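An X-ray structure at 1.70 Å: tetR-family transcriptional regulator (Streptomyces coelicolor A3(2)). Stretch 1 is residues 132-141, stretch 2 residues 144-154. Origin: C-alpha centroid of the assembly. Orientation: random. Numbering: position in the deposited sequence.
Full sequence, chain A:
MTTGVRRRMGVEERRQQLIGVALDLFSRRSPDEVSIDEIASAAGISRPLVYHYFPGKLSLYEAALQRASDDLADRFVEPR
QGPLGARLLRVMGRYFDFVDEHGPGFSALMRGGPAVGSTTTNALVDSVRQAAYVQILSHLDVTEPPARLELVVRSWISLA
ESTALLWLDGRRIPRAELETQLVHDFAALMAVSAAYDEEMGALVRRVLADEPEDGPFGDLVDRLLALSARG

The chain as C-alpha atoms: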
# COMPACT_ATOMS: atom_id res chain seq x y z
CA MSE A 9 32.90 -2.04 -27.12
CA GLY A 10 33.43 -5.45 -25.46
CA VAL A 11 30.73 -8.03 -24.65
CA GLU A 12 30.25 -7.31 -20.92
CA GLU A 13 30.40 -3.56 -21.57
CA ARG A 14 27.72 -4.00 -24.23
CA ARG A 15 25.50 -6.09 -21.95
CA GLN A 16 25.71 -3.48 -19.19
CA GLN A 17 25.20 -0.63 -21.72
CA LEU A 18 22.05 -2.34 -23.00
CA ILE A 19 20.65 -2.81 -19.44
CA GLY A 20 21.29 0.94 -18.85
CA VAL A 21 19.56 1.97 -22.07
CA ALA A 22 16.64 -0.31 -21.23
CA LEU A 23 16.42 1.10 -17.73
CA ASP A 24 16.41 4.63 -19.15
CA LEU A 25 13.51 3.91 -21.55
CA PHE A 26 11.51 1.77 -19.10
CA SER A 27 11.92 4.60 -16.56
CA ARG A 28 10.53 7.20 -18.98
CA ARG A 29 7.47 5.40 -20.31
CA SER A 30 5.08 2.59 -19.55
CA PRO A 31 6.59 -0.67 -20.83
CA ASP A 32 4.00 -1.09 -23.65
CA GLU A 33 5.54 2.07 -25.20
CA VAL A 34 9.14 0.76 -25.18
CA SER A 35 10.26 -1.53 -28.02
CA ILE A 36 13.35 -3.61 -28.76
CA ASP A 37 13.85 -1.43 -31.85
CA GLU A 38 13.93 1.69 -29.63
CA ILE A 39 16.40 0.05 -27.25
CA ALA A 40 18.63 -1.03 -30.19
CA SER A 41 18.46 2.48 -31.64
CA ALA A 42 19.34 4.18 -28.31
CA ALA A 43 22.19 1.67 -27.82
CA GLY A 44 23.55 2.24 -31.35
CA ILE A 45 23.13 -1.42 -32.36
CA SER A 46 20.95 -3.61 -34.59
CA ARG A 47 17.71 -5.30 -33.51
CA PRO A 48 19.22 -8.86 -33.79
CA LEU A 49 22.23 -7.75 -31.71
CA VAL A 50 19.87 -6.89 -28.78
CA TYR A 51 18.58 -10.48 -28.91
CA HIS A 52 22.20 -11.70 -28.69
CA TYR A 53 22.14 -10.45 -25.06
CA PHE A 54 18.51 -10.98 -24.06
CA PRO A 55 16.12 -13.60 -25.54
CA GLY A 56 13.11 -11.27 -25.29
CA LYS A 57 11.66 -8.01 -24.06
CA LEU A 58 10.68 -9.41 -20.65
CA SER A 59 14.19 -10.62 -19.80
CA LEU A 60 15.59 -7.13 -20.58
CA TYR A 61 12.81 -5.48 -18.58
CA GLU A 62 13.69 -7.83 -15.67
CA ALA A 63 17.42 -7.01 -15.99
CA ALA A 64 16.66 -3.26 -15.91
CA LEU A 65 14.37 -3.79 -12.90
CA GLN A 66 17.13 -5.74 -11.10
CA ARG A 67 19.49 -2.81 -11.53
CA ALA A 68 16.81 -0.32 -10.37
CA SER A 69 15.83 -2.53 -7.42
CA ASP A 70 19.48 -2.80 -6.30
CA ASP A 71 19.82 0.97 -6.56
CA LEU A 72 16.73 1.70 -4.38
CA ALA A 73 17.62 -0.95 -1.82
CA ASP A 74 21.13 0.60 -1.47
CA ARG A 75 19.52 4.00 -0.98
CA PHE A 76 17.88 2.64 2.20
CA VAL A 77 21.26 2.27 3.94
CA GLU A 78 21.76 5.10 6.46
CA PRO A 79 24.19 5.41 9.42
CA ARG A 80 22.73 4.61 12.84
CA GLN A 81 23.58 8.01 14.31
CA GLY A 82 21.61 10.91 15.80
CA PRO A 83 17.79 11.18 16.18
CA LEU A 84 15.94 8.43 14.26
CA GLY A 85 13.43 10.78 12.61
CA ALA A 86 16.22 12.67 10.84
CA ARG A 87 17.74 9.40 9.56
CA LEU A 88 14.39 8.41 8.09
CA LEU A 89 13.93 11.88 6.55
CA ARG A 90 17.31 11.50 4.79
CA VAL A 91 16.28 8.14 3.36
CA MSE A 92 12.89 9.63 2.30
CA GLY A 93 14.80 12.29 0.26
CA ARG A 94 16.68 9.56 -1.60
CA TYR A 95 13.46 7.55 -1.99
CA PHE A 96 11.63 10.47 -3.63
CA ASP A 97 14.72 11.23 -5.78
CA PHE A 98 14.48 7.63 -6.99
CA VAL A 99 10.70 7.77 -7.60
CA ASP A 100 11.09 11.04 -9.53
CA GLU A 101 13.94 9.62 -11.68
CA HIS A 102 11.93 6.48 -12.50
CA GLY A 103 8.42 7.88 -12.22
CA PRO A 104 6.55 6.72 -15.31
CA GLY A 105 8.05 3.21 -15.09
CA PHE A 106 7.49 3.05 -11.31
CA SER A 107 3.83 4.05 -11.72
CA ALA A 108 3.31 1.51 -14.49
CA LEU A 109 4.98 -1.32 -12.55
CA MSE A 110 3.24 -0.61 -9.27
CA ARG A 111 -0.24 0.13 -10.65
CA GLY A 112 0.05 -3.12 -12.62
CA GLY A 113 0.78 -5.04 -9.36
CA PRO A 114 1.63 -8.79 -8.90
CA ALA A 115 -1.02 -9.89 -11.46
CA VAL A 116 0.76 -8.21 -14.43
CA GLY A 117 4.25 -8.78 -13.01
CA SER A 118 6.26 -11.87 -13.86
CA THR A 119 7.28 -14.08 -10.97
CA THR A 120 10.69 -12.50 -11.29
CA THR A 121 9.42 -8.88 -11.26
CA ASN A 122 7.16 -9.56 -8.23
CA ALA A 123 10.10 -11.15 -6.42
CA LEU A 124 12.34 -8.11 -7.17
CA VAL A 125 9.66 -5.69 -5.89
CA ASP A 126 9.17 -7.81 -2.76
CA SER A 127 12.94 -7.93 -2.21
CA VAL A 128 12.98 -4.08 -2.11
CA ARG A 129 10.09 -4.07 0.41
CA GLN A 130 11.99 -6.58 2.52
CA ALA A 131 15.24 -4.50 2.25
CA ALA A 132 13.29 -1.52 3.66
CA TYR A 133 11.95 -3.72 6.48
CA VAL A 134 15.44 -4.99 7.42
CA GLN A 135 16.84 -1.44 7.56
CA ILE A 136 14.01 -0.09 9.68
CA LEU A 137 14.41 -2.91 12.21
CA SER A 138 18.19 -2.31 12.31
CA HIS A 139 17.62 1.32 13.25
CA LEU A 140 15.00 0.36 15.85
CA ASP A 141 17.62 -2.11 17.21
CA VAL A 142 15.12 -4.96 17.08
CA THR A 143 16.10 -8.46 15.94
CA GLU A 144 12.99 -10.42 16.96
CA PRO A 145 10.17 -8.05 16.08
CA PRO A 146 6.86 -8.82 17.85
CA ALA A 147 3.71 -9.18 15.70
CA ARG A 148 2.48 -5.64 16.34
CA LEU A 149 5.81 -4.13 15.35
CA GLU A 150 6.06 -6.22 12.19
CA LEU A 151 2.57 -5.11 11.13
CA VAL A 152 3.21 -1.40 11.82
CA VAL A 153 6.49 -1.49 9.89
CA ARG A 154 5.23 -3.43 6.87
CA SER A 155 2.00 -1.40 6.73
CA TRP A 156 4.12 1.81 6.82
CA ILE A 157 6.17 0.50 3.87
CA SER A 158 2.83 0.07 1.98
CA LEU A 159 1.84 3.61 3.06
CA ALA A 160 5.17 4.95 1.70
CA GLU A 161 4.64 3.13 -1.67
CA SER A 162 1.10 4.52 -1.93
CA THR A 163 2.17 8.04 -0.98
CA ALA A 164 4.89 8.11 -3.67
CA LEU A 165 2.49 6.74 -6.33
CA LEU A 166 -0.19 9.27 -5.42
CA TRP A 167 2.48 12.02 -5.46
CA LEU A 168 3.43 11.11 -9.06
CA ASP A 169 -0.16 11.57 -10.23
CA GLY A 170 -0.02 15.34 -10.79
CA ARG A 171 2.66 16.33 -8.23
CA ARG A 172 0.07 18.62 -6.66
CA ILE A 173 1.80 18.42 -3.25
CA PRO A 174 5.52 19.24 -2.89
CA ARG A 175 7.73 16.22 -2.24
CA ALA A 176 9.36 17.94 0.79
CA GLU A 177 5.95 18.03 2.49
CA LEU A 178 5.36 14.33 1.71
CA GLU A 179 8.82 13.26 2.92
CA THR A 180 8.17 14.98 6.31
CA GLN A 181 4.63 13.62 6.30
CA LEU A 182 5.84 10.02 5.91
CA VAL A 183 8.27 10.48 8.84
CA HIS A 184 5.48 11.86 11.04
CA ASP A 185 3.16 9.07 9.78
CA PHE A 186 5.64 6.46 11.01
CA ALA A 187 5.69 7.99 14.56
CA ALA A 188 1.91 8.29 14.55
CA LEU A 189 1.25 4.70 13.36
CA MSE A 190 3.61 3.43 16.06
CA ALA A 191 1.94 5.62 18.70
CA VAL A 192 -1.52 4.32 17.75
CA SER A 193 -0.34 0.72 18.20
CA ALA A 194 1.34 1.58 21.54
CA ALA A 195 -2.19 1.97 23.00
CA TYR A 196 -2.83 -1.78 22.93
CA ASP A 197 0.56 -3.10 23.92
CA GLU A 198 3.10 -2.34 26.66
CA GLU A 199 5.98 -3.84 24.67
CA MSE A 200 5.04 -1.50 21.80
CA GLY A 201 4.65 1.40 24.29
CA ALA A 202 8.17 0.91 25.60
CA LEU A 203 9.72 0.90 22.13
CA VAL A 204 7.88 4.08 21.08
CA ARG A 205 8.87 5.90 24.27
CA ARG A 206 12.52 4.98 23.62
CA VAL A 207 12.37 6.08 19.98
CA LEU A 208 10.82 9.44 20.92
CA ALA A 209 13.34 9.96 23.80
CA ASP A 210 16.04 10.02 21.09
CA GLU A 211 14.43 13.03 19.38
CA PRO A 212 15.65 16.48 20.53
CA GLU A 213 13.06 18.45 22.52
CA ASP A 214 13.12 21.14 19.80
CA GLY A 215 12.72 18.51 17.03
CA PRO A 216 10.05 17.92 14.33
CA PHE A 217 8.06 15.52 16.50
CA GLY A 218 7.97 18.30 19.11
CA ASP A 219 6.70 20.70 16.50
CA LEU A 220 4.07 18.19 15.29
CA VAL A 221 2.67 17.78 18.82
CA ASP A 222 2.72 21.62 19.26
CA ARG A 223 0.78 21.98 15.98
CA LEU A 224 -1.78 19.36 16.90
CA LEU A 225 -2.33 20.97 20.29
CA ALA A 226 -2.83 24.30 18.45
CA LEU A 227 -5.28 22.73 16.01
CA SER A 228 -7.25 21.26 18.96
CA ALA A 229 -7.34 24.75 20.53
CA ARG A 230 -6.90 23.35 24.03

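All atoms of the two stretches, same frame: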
# COMPACT_ATOMS: atom_id res chain seq x y z
N ALA A 132 13.77 -2.63 2.81
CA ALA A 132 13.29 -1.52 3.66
C ALA A 132 13.02 -2.01 5.08
O ALA A 132 13.47 -1.39 6.07
CB ALA A 132 12.01 -0.87 3.06
N TYR A 133 12.29 -3.12 5.19
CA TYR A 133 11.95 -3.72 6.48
C TYR A 133 13.21 -4.00 7.34
O TYR A 133 13.29 -3.61 8.52
CB TYR A 133 11.15 -5.02 6.19
CG TYR A 133 10.71 -5.76 7.43
CD1 TYR A 133 9.67 -5.28 8.23
CD2 TYR A 133 11.31 -6.97 7.78
CE1 TYR A 133 9.24 -5.98 9.37
CE2 TYR A 133 10.90 -7.68 8.94
CZ TYR A 133 9.85 -7.18 9.69
OH TYR A 133 9.44 -7.86 10.85
N VAL A 134 14.19 -4.67 6.74
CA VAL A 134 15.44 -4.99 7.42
C VAL A 134 16.16 -3.72 7.94
O VAL A 134 16.68 -3.70 9.07
CB VAL A 134 16.35 -5.83 6.50
CG1 VAL A 134 17.82 -5.91 7.07
CG2 VAL A 134 15.74 -7.24 6.35
N GLN A 135 16.20 -2.69 7.12
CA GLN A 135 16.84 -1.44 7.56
C GLN A 135 16.11 -0.76 8.70
O GLN A 135 16.72 -0.28 9.65
CB GLN A 135 17.04 -0.47 6.39
CG GLN A 135 18.10 -0.94 5.36
CD GLN A 135 19.45 -1.32 6.04
OE1 GLN A 135 20.02 -0.55 6.79
NE2 GLN A 135 19.92 -2.54 5.77
N ILE A 136 14.77 -0.72 8.61
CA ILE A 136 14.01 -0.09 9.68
C ILE A 136 14.22 -0.84 10.99
O ILE A 136 14.50 -0.24 11.99
CB ILE A 136 12.52 -0.04 9.33
CG1 ILE A 136 12.33 0.96 8.16
CG2 ILE A 136 11.69 0.34 10.58
CD1 ILE A 136 10.99 0.79 7.45
N LEU A 137 14.15 -2.18 10.98
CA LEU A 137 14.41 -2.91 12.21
C LEU A 137 15.82 -2.69 12.76
O LEU A 137 15.99 -2.64 13.96
CB LEU A 137 14.18 -4.40 12.03
CG LEU A 137 12.73 -4.82 11.76
CD1 LEU A 137 12.67 -6.33 11.73
CD2 LEU A 137 11.74 -4.28 12.79
N SER A 138 16.80 -2.58 11.88
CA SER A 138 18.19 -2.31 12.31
C SER A 138 18.26 -1.01 13.10
O SER A 138 18.89 -0.92 14.17
CB SER A 138 19.10 -2.24 11.08
OG SER A 138 20.44 -1.94 11.47
N HIS A 139 17.62 0.03 12.58
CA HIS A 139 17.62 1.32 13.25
C HIS A 139 16.86 1.30 14.57
O HIS A 139 17.27 1.98 15.53
CB HIS A 139 17.09 2.41 12.34
CG HIS A 139 18.07 2.85 11.31
ND1 HIS A 139 18.94 3.91 11.52
CD2 HIS A 139 18.35 2.38 10.07
CE1 HIS A 139 19.70 4.06 10.45
NE2 HIS A 139 19.35 3.15 9.55
N LEU A 140 15.77 0.53 14.62
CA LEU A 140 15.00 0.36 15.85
C LEU A 140 15.74 -0.52 16.86
O LEU A 140 15.34 -0.57 18.03
CB LEU A 140 13.61 -0.20 15.57
CG LEU A 140 12.63 0.69 14.76
CD1 LEU A 140 11.36 -0.10 14.35
CD2 LEU A 140 12.27 1.98 15.55
N ASP A 141 16.80 -1.20 16.39
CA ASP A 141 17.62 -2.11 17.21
C ASP A 141 16.80 -3.30 17.69
O ASP A 141 16.89 -3.73 18.85
CB ASP A 141 18.25 -1.36 18.41
CG ASP A 141 19.40 -2.13 19.05
OD1 ASP A 141 19.91 -3.10 18.45
OD2 ASP A 141 19.79 -1.73 20.17
N GLU A 144 14.15 -9.54 16.93
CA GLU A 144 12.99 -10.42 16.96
C GLU A 144 11.73 -9.58 17.06
O GLU A 144 11.15 -9.46 18.14
CB GLU A 144 13.06 -11.34 18.20
CG GLU A 144 14.44 -11.88 18.51
CD GLU A 144 14.77 -13.13 17.70
OE1 GLU A 144 15.20 -14.13 18.33
OE2 GLU A 144 14.60 -13.11 16.46
N PRO A 145 11.29 -8.96 15.94
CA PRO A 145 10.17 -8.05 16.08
C PRO A 145 8.89 -8.78 16.51
O PRO A 145 8.58 -9.82 15.94
CB PRO A 145 10.00 -7.47 14.66
CG PRO A 145 10.59 -8.48 13.77
CD PRO A 145 11.76 -9.05 14.54
N PRO A 146 8.18 -8.26 17.52
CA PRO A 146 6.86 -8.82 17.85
C PRO A 146 5.85 -8.60 16.71
O PRO A 146 6.11 -7.79 15.80
CB PRO A 146 6.44 -8.00 19.07
CG PRO A 146 7.74 -7.46 19.65
CD PRO A 146 8.55 -7.16 18.42
N ALA A 147 4.72 -9.30 16.75
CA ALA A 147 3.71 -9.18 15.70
C ALA A 147 3.28 -7.74 15.40
O ALA A 147 3.15 -7.34 14.22
CB ALA A 147 2.47 -10.03 16.05
N ARG A 148 3.04 -6.98 16.47
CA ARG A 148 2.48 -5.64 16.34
C ARG A 148 3.47 -4.75 15.63
O ARG A 148 3.09 -3.95 14.76
CB ARG A 148 2.11 -5.06 17.71
CG ARG A 148 0.77 -5.63 18.19
CD ARG A 148 0.44 -5.29 19.64
NE ARG A 148 -0.84 -5.91 19.98
CZ ARG A 148 -1.02 -7.21 20.24
NH1 ARG A 148 0.00 -8.06 20.22
NH2 ARG A 148 -2.25 -7.67 20.52
N LEU A 149 4.75 -4.92 15.98
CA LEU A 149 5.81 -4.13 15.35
C LEU A 149 5.95 -4.50 13.89
O LEU A 149 6.08 -3.61 13.02
CB LEU A 149 7.14 -4.31 16.07
CG LEU A 149 8.28 -3.51 15.44
CD1 LEU A 149 7.98 -1.97 15.39
CD2 LEU A 149 9.57 -3.77 16.23
N GLU A 150 5.95 -5.80 13.59
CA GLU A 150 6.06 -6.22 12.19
C GLU A 150 4.93 -5.61 11.37
O GLU A 150 5.16 -5.12 10.27
CB GLU A 150 6.07 -7.73 12.06
CG GLU A 150 6.06 -8.15 10.60
CD GLU A 150 6.29 -9.63 10.37
OE1 GLU A 150 6.44 -10.38 11.36
OE2 GLU A 150 6.34 -10.01 9.18
N LEU A 151 3.71 -5.61 11.91
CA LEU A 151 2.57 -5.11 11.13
C LEU A 151 2.69 -3.59 10.90
O LEU A 151 2.48 -3.11 9.78
CB LEU A 151 1.27 -5.45 11.84
CG LEU A 151 0.02 -5.13 11.02
CD1 LEU A 151 -1.13 -6.14 11.22
CD2 LEU A 151 -0.44 -3.74 11.37
N VAL A 152 3.05 -2.85 11.95
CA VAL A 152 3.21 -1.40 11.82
C VAL A 152 4.26 -1.09 10.76
O VAL A 152 4.03 -0.25 9.88
CB VAL A 152 3.56 -0.71 13.14
CG1 VAL A 152 3.95 0.75 12.88
CG2 VAL A 152 2.37 -0.80 14.08
N VAL A 153 5.39 -1.79 10.83
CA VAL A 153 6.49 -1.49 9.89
C VAL A 153 6.09 -1.84 8.45
O VAL A 153 6.22 -1.03 7.54
CB VAL A 153 7.80 -2.17 10.32
CG1 VAL A 153 8.90 -1.97 9.22
CG2 VAL A 153 8.27 -1.64 11.70
N ARG A 154 5.58 -3.06 8.23
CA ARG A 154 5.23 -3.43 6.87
C ARG A 154 4.08 -2.57 6.34
O ARG A 154 4.06 -2.22 5.13
CB ARG A 154 4.93 -4.92 6.83
CG ARG A 154 6.13 -5.79 7.20
CD ARG A 154 5.94 -7.17 6.55
NE ARG A 154 7.00 -8.13 6.88
CZ ARG A 154 8.13 -8.30 6.17
NH1 ARG A 154 8.41 -7.55 5.11
NH2 ARG A 154 8.98 -9.25 6.53

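How does the backbone bring the two stretches together? The first stretch is the last part of a helix that began earlier in the chain; at D141 the chain leaves helical geometry with a positive phi, in a Schellman motif. After a short connection the second stretch passes through P145 and P146, and P146 takes the N-cap position of a helix that starts at A147. The N-to-C directions of the two helices differ by 125°, so the second heads back obliquely along the first, and their axes come no closer than 10.5 Å. That spacing leaves room for side chains between them. No hydrogen bond crosses the contact, which rests on shape and on one cationic stack.

Which side chain is the main bump? Y133 points toward the other stretch and has more of its area covered there than any other residue. Its ring reaches into a hollow lined by P145, E150, V153 and R154. V153 packs near the base of the ring, with Y133 CD1 3.5 Å from V153 CG1. At the tip, Y133 OH lies 3.2 Å from P145 CG and 3.4 Å from E150 CG; both neighbours are carbons, so these are close packing contacts.

What covers the face of that ring? The guanidinium of R154 lies flat on Y133, the two planes only 14° apart, with R154 CZ 3.7 Å from the centroid of the six ring carbons of Y133 (CG, CD1, CD2, CE1, CE2, CZ). The charge thus sits almost directly above the pi cloud, a cation-pi arrangement. Although the CA-to-CB bond of R154 points sideways, its long side chain brings the guanidinium over the ring. E150, one helical turn earlier, helps to hold it: R154 NE donates a nearly straight hydrogen bond to E150 OE2 at 3.0 Å, within a salt bridge. The same planar group can do both because its N-H bonds point outward in its plane while its face rests on the tyrosine.

How do the aliphatic side chains fill the rest? L137, one turn after Y133, fits between the proline and the second helix: L137 CD1 is 3.6 Å from P145 CG, while L137 CD2 is 4.1 Å from L149 CD2. Farther along, L140 meets L149, with L140 CD1 4.0 Å from L149 CD1. V153 is a shared bump, its CG1 touching Y133 and lying 3.9 Å from I136 CG2, its CG2 facing the two leucines more loosely. These apolar groups interlock through van der Waals contact.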